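Local coordinates for fiber protein (Human adenovirus 14, PDB 3F0Y) that forms the trimeric knob of the adenovirus fiber and probably attaches the virus to cell-surface receptors, CD46 being one used by species B viruses, at residues Tyr57-Ser62 with Thr193-Pro198; Val21-Ala26 with Lys40-Leu45. One frame throughout, in Å; residues are numbered along the deposited sequence.

Interaction 1: residues Tyr57-Ser62 with Thr193-Pro198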
ATOM      1  N   TYR A  57      11.260  -3.590   6.992  1.00 16.85           N
ATOM      2  CA  TYR A  57      11.807  -2.574   7.886  1.00 17.06           C
ATOM      3  C   TYR A  57      13.065  -3.089   8.564  1.00 17.20           C
ATOM      4  O   TYR A  57      13.406  -4.269   8.457  1.00 17.13           O
ATOM      5  CB  TYR A  57      10.777  -2.107   8.923  1.00 17.14           C
ATOM      6  CG  TYR A  57      10.233  -3.178   9.843  1.00 17.32           C
ATOM      7  CD1 TYR A  57       9.304  -4.107   9.387  1.00 17.43           C
ATOM      8  CD2 TYR A  57      10.622  -3.241  11.180  1.00 17.20           C
ATOM      9  CE1 TYR A  57       8.792  -5.082  10.230  1.00 17.38           C
ATOM     10  CE2 TYR A  57      10.112  -4.213  12.031  1.00 17.29           C
ATOM     11  CZ  TYR A  57       9.197  -5.130  11.549  1.00 17.20           C
ATOM     12  OH  TYR A  57       8.682  -6.098  12.378  1.00 17.90           O
ATOM     13  N   VAL A  58      13.763  -2.187   9.245  1.00 17.48           N
ATOM     14  CA  VAL A  58      15.008  -2.526   9.914  1.00 17.85           C
ATOM     15  C   VAL A  58      14.913  -2.215  11.401  1.00 18.04           C
ATOM     16  O   VAL A  58      14.282  -1.239  11.803  1.00 17.81           O
ATOM     17  CB  VAL A  58      16.210  -1.777   9.294  1.00 17.90           C
ATOM     18  CG1 VAL A  58      16.324  -2.101   7.815  1.00 18.14           C
ATOM     19  CG2 VAL A  58      16.085  -0.278   9.500  1.00 18.41           C
ATOM     20  N   ILE A  59      15.521  -3.076  12.211  1.00 18.48           N
ATOM     21  CA  ILE A  59      15.668  -2.833  13.638  1.00 18.81           C
ATOM     22  C   ILE A  59      17.163  -2.841  13.932  1.00 19.06           C
ATOM     23  O   ILE A  59      17.825  -3.869  13.785  1.00 19.20           O
ATOM     24  CB  ILE A  59      14.958  -3.905  14.484  1.00 18.89           C
ATOM     25  CG1 ILE A  59      13.478  -3.994  14.105  1.00 19.09           C
ATOM     26  CG2 ILE A  59      15.108  -3.599  15.971  1.00 18.72           C
ATOM     27  CD1 ILE A  59      12.766  -5.170  14.715  1.00 19.17           C
ATOM     28  N   GLY A  60      17.690  -1.684  14.316  1.00 19.41           N
ATOM     29  CA  GLY A  60      19.122  -1.520  14.515  1.00 19.62           C
ATOM     30  C   GLY A  60      19.631  -2.248  15.745  1.00 19.76           C
ATOM     31  O   GLY A  60      18.924  -2.360  16.748  1.00 19.83           O
ATOM     32  N   VAL A  61      20.863  -2.743  15.659  1.00 20.11           N
ATOM     33  CA  VAL A  61      21.485  -3.487  16.753  1.00 20.38           C
ATOM     34  C   VAL A  61      22.827  -2.876  17.155  1.00 20.67           C
ATOM     35  O   VAL A  61      23.038  -2.574  18.329  1.00 20.85           O
ATOM     36  CB  VAL A  61      21.682  -4.970  16.378  1.00 20.36           C
ATOM     37  CG1 VAL A  61      22.415  -5.713  17.486  1.00 20.29           C
ATOM     38  CG2 VAL A  61      20.330  -5.622  16.089  1.00 20.24           C
ATOM     39  N   SER A  62      23.723  -2.688  16.187  1.00 20.99           N
ATOM     40  CA  SER A  62      25.050  -2.130  16.469  1.00 21.13           C
ATOM     41  C   SER A  62      24.951  -0.657  16.858  1.00 21.34           C
ATOM     42  O   SER A  62      24.048   0.056  16.415  1.00 21.17           O
ATOM     43  CB  SER A  62      25.996  -2.302  15.273  1.00 21.17           C
ATOM     44  OG  SER A  62      25.825  -1.275  14.310  1.00 21.34           O
ATOM     45  N   THR A 193      17.609   3.260  19.464  1.00 20.87           N
ATOM     46  CA  THR A 193      17.604   2.229  18.432  1.00 20.61           C
ATOM     47  C   THR A 193      17.019   2.787  17.145  1.00 20.28           C
ATOM     48  O   THR A 193      15.933   3.367  17.154  1.00 20.28           O
ATOM     49  CB  THR A 193      16.772   1.005  18.862  1.00 20.74           C
ATOM     50  OG1 THR A 193      17.239   0.531  20.128  1.00 21.23           O
ATOM     51  CG2 THR A 193      16.883  -0.118  17.832  1.00 20.81           C
ATOM     52  N   LEU A 194      17.747   2.611  16.044  1.00 19.75           N
ATOM     53  CA  LEU A 194      17.253   2.987  14.727  1.00 19.46           C
ATOM     54  C   LEU A 194      16.239   1.949  14.264  1.00 19.09           C
ATOM     55  O   LEU A 194      16.606   0.832  13.894  1.00 19.15           O
ATOM     56  CB  LEU A 194      18.407   3.096  13.724  1.00 19.45           C
ATOM     57  CG  LEU A 194      18.057   3.373  12.257  1.00 19.68           C
ATOM     58  CD1 LEU A 194      16.910   4.366  12.123  1.00 19.67           C
ATOM     59  CD2 LEU A 194      19.290   3.868  11.506  1.00 19.48           C
ATOM     60  N   VAL A 195      14.964   2.320  14.315  1.00 18.63           N
ATOM     61  CA  VAL A 195      13.883   1.487  13.808  1.00 18.25           C
ATOM     62  C   VAL A 195      13.156   2.247  12.705  1.00 17.93           C
ATOM     63  O   VAL A 195      12.755   3.392  12.902  1.00 17.84           O
ATOM     64  CB  VAL A 195      12.870   1.134  14.917  1.00 18.26           C
ATOM     65  CG1 VAL A 195      11.666   0.393  14.336  1.00 17.91           C
ATOM     66  CG2 VAL A 195      13.538   0.306  16.005  1.00 18.18           C
ATOM     67  N   THR A 196      13.001   1.619  11.545  1.00 17.63           N
ATOM     68  CA  THR A 196      12.168   2.182  10.485  1.00 17.43           C
ATOM     69  C   THR A 196      10.780   1.557  10.585  1.00 17.33           C
ATOM     70  O   THR A 196      10.646   0.395  10.969  1.00 17.42           O
ATOM     71  CB  THR A 196      12.762   1.931   9.078  1.00 17.32           C
ATOM     72  OG1 THR A 196      12.769   0.528   8.787  1.00 16.93           O
ATOM     73  CG2 THR A 196      14.180   2.483   8.981  1.00 17.12           C
ATOM     74  N   SER A 197       9.749   2.333  10.264  1.00 17.14           N
ATOM     75  CA  SER A 197       8.394   1.797  10.207  1.00 16.89           C
ATOM     76  C   SER A 197       8.277   0.926   8.959  1.00 16.64           C
ATOM     77  O   SER A 197       9.020   1.127   7.999  1.00 16.55           O
ATOM     78  CB  SER A 197       7.353   2.919  10.191  1.00 16.90           C
ATOM     79  OG  SER A 197       7.507   3.757   9.061  1.00 16.84           O
ATOM     80  N   PRO A 198       7.353  -0.049   8.966  1.00 16.50           N
ATOM     81  CA  PRO A 198       7.267  -0.954   7.824  1.00 16.47           C
ATOM     82  C   PRO A 198       6.977  -0.227   6.518  1.00 16.31           C
ATOM     83  O   PRO A 198       6.124   0.661   6.479  1.00 16.13           O
ATOM     84  CB  PRO A 198       6.100  -1.879   8.187  1.00 16.48           C
ATOM     85  CG  PRO A 198       5.935  -1.754   9.652  1.00 16.63           C
ATOM     86  CD  PRO A 198       6.350  -0.367   9.998  1.00 16.46           C
TER
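A single antiparallel beta bridge, Ile-59 to Val-195, joins the end of strand 51-60 to the loop entering strand 199-204, in the V sheet (A, B, C and J strands) of the adenovirus knob sandwich. The bridged residues form a non-hydrogen-bonded pair with CA atoms 4.7 Å apart, flanked by two backbone bonds: Thr-196 N to Val-58 O, and Gly-60 N to Leu-194 O at 2.8 Å. Val-58 O also receives the CA-H of Val-195, 3.4 Å from CA to O.

Beyond the bridge, a side chain takes over the pairing. Val-58 N gives its hydrogen to Thr-196 OG1 over 2.9 Å, with an N-H...O angle of 162°, in the place where a regular ladder would use the backbone oxygen of Thr-196. The hydroxyl can reach it because chi1 of 65° sets OG1 between the backbone N and carbonyl carbon of Thr-196. The same threonine presses its methyl CG2 against Val-58 CG2, a tight 3.4 Å pair, and both residues pack on Trp-177 of strand 171-180, which belongs to the other sheet of the sandwich.

Tyr-57 and Ile-59 pack instead on Ile-204 and Glu-135, respectively, of the second subunit, so the face carrying Tyr-57 and Ile-59 is turned to the trimer interface, opposite the face carrying Val-58. Tyr-57 lies beside Pro-198, both side chains pointing the same way, with ring atom CD1 4.1 Å from Pro-198 CB. At the end of the strand, Thr-193 brings CG2 to 3.2 Å from Gly-60 O.

Interaction 2: residues Val21-Ala26 with Lys40-Leu45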
ATOM      1  N   VAL A  21       9.762 -12.975  12.613  1.00 22.98           N
ATOM      2  CA  VAL A  21       9.507 -11.772  13.401  1.00 23.31           C
ATOM      3  C   VAL A  21      10.590 -11.580  14.463  1.00 23.70           C
ATOM      4  O   VAL A  21      10.874 -12.494  15.237  1.00 23.80           O
ATOM      5  CB  VAL A  21       8.133 -11.843  14.097  1.00 23.29           C
ATOM      6  CG1 VAL A  21       7.864 -10.572  14.886  1.00 23.14           C
ATOM      7  CG2 VAL A  21       7.033 -12.078  13.074  1.00 23.19           C
ATOM      8  N   ASN A  22      11.185 -10.388  14.482  1.00 24.12           N
ATOM      9  CA  ASN A  22      12.181 -10.001  15.484  1.00 24.30           C
ATOM     10  C   ASN A  22      13.157 -11.127  15.838  1.00 24.56           C
ATOM     11  O   ASN A  22      13.081 -11.703  16.929  1.00 24.69           O
ATOM     12  CB  ASN A  22      11.482  -9.477  16.746  1.00 24.35           C
ATOM     13  CG  ASN A  22      12.443  -8.802  17.714  1.00 24.49           C
ATOM     14  OD1 ASN A  22      13.305  -8.019  17.312  1.00 25.11           O
ATOM     15  ND2 ASN A  22      12.289  -9.098  19.002  1.00 24.77           N
ATOM     16  N   PRO A  23      14.076 -11.452  14.910  1.00 24.79           N
ATOM     17  CA  PRO A  23      15.087 -12.471  15.197  1.00 24.90           C
ATOM     18  C   PRO A  23      15.893 -12.128  16.448  1.00 25.05           C
ATOM     19  O   PRO A  23      16.092 -10.950  16.749  1.00 25.11           O
ATOM     20  CB  PRO A  23      15.984 -12.447  13.955  1.00 24.89           C
ATOM     21  CG  PRO A  23      15.154 -11.845  12.882  1.00 24.93           C
ATOM     22  CD  PRO A  23      14.219 -10.893  13.554  1.00 24.78           C
ATOM     23  N   THR A  24      16.339 -13.150  17.172  1.00 25.24           N
ATOM     24  CA  THR A  24      17.103 -12.949  18.405  1.00 25.31           C
ATOM     25  C   THR A  24      18.370 -12.139  18.144  1.00 25.28           C
ATOM     26  O   THR A  24      18.647 -11.164  18.843  1.00 25.41           O
ATOM     27  CB  THR A  24      17.481 -14.296  19.052  1.00 25.38           C
ATOM     28  OG1 THR A  24      16.290 -15.027  19.364  1.00 26.19           O
ATOM     29  CG2 THR A  24      18.287 -14.081  20.327  1.00 25.41           C
ATOM     30  N   GLU A  25      19.124 -12.548  17.126  1.00 25.20           N
ATOM     31  CA  GLU A  25      20.373 -11.888  16.765  1.00 25.11           C
ATOM     32  C   GLU A  25      20.236 -11.129  15.452  1.00 24.94           C
ATOM     33  O   GLU A  25      19.361 -11.428  14.638  1.00 24.99           O
ATOM     34  CB  GLU A  25      21.496 -12.922  16.636  1.00 25.35           C
ATOM     35  CG  GLU A  25      21.751 -13.744  17.899  1.00 25.99           C
ATOM     36  CD  GLU A  25      22.094 -12.890  19.110  1.00 27.10           C
ATOM     37  OE1 GLU A  25      22.769 -11.851  18.947  1.00 28.07           O
ATOM     38  OE2 GLU A  25      21.689 -13.264  20.231  1.00 28.44           O
ATOM     39  N   ALA A  26      21.114 -10.149  15.255  1.00 24.61           N
ATOM     40  CA  ALA A  26      21.187  -9.417  13.995  1.00 24.26           C
ATOM     41  C   ALA A  26      21.395 -10.390  12.835  1.00 23.96           C
ATOM     42  O   ALA A  26      22.259 -11.269  12.901  1.00 23.85           O
ATOM     43  CB  ALA A  26      22.317  -8.396  14.045  1.00 24.20           C
ATOM     44  N   LYS A  40      18.740  -6.029  12.413  1.00 21.02           N
ATOM     45  CA  LYS A  40      17.758  -7.031  12.024  1.00 20.72           C
ATOM     46  C   LYS A  40      16.961  -6.492  10.841  1.00 20.51           C
ATOM     47  O   LYS A  40      16.263  -5.485  10.970  1.00 20.52           O
ATOM     48  CB  LYS A  40      16.806  -7.334  13.180  1.00 20.71           C
ATOM     49  CG  LYS A  40      17.482  -7.742  14.475  1.00 20.72           C
ATOM     50  CD  LYS A  40      16.465  -7.858  15.597  1.00 20.69           C
ATOM     51  CE  LYS A  40      17.137  -8.061  16.945  1.00 20.82           C
ATOM     52  NZ  LYS A  40      16.140  -8.352  18.011  1.00 20.98           N
ATOM     53  N   LEU A  41      17.086  -7.145   9.688  1.00 20.17           N
ATOM     54  CA  LEU A  41      16.240  -6.841   8.540  1.00 19.95           C
ATOM     55  C   LEU A  41      14.993  -7.702   8.658  1.00 19.78           C
ATOM     56  O   LEU A  41      15.079  -8.931   8.656  1.00 19.70           O
ATOM     57  CB  LEU A  41      16.966  -7.136   7.225  1.00 19.97           C
ATOM     58  CG  LEU A  41      16.202  -6.840   5.929  1.00 20.05           C
ATOM     59  CD1 LEU A  41      15.965  -5.344   5.767  1.00 19.90           C
ATOM     60  CD2 LEU A  41      16.951  -7.397   4.727  1.00 19.84           C
ATOM     61  N   ILE A  42      13.840  -7.052   8.790  1.00 19.63           N
ATOM     62  CA  ILE A  42      12.560  -7.742   8.806  1.00 19.47           C
ATOM     63  C   ILE A  42      11.969  -7.624   7.405  1.00 19.37           C
ATOM     64  O   ILE A  42      11.602  -6.533   6.970  1.00 19.19           O
ATOM     65  CB  ILE A  42      11.589  -7.143   9.849  1.00 19.50           C
ATOM     66  CG1 ILE A  42      12.277  -6.980  11.211  1.00 19.67           C
ATOM     67  CG2 ILE A  42      10.352  -8.022   9.988  1.00 19.50           C
ATOM     68  CD1 ILE A  42      12.827  -8.270  11.788  1.00 19.98           C
ATOM     69  N   LEU A  43      11.916  -8.746   6.691  1.00 19.12           N
ATOM     70  CA  LEU A  43      11.408  -8.774   5.326  1.00 19.04           C
ATOM     71  C   LEU A  43      10.366  -9.872   5.198  1.00 18.95           C
ATOM     72  O   LEU A  43      10.623 -11.015   5.564  1.00 19.10           O
ATOM     73  CB  LEU A  43      12.545  -9.026   4.335  1.00 19.01           C
ATOM     74  CG  LEU A  43      12.146  -9.072   2.857  1.00 19.06           C
ATOM     75  CD1 LEU A  43      11.555  -7.736   2.414  1.00 19.33           C
ATOM     76  CD2 LEU A  43      13.334  -9.456   1.992  1.00 19.17           C
ATOM     77  N   THR A  44       9.196  -9.510   4.679  1.00 18.72           N
ATOM     78  CA  THR A  44       8.115 -10.457   4.445  1.00 18.58           C
ATOM     79  C   THR A  44       7.632 -10.307   3.008  1.00 18.52           C
ATOM     80  O   THR A  44       7.174  -9.233   2.607  1.00 18.39           O
ATOM     81  CB  THR A  44       6.940 -10.215   5.415  1.00 18.57           C
ATOM     82  OG1 THR A  44       7.429 -10.206   6.762  1.00 18.61           O
ATOM     83  CG2 THR A  44       5.876 -11.297   5.260  1.00 18.67           C
ATOM     84  N   LEU A  45       7.757 -11.384   2.238  1.00 18.40           N
ATOM     85  CA  LEU A  45       7.277 -11.426   0.862  1.00 18.40           C
ATOM     86  C   LEU A  45       6.063 -12.339   0.813  1.00 18.40           C
ATOM     87  O   LEU A  45       6.169 -13.526   1.120  1.00 18.48           O
ATOM     88  CB  LEU A  45       8.364 -11.965  -0.070  1.00 18.33           C
ATOM     89  CG  LEU A  45       9.718 -11.254  -0.031  1.00 18.12           C
ATOM     90  CD1 LEU A  45      10.729 -12.011  -0.872  1.00 17.85           C
ATOM     91  CD2 LEU A  45       9.588  -9.808  -0.506  1.00 17.55           C
TER
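The first torsion of Lys-40 (chi1 -54°) sets CG anti to its own carbonyl carbon, and the chain runs extended from there, carrying NZ to Asn-22 and Pro-23. Asn-22 has its CG anti to the backbone N; although its CA-CB bond leads away from strand 40-45, the amide group comes back to meet the lysine, and the two side chains cross obliquely.

Two oxygens grip the ammonium group. NZ lies 2.9 Å from Pro-23 O, nearly in line with that carbonyl (C=O...N 166°), and 2.9 Å from Asn-22 OD1, where it sits above the amide plane, 43° out of it. One acceptor is main chain and the other side chain, from consecutive residues, so the bonds bind the lysine to the turn of the loop itself. The chain leading to NZ is also close to the loop: Lys-40 CE is 3.1 Å from Pro-23 O, and CG is 4.1 Å from Ala-26 CA. Two carbonyl-type oxygens so near the amine would be expected to favour its protonated form.

The apolar part lies two residues further along the strand. Ile-42 CD1 meets the proline ring at Pro-23 CD, a close 3.5 Å, and approaches Asn-22 N at 3.8 Å. Ile-42 is buried, whereas Lys-40 is partly exposed, consistent with the polar grip lying nearer the solvent than the methyl contact. Asn-22 also packs on Arg-132 of the second subunit, so the loop borders the trimer interface. The geometry is that of a long loop between two antiparallel neighbours, folded back on the strand that follows it: the AB loop of the knob, held against strand B of the V sheet.

From the N terminus, the chain leaves strand 16-18 and makes the 21-26 turn. Interaction 2 then closes a short loop, with 13 residues between its segments, as strand 39-48 begins. A hairpin leads into strand 51-60, whose end opens interaction 1; this closes only 130 residues later, after the chain has built the second sheet. The two contacts are therefore in series, neither nesting nor crossing, with centres about 10 Å apart. Strand pairing couples them: Ile-59 O to Lys-40 N (2.7 Å) and Tyr-57 O to Ile-42 N (2.8 Å) are probable hydrogen bonds. Together they tie an early and a late loop to adjacent strands, and both touch the second subunit.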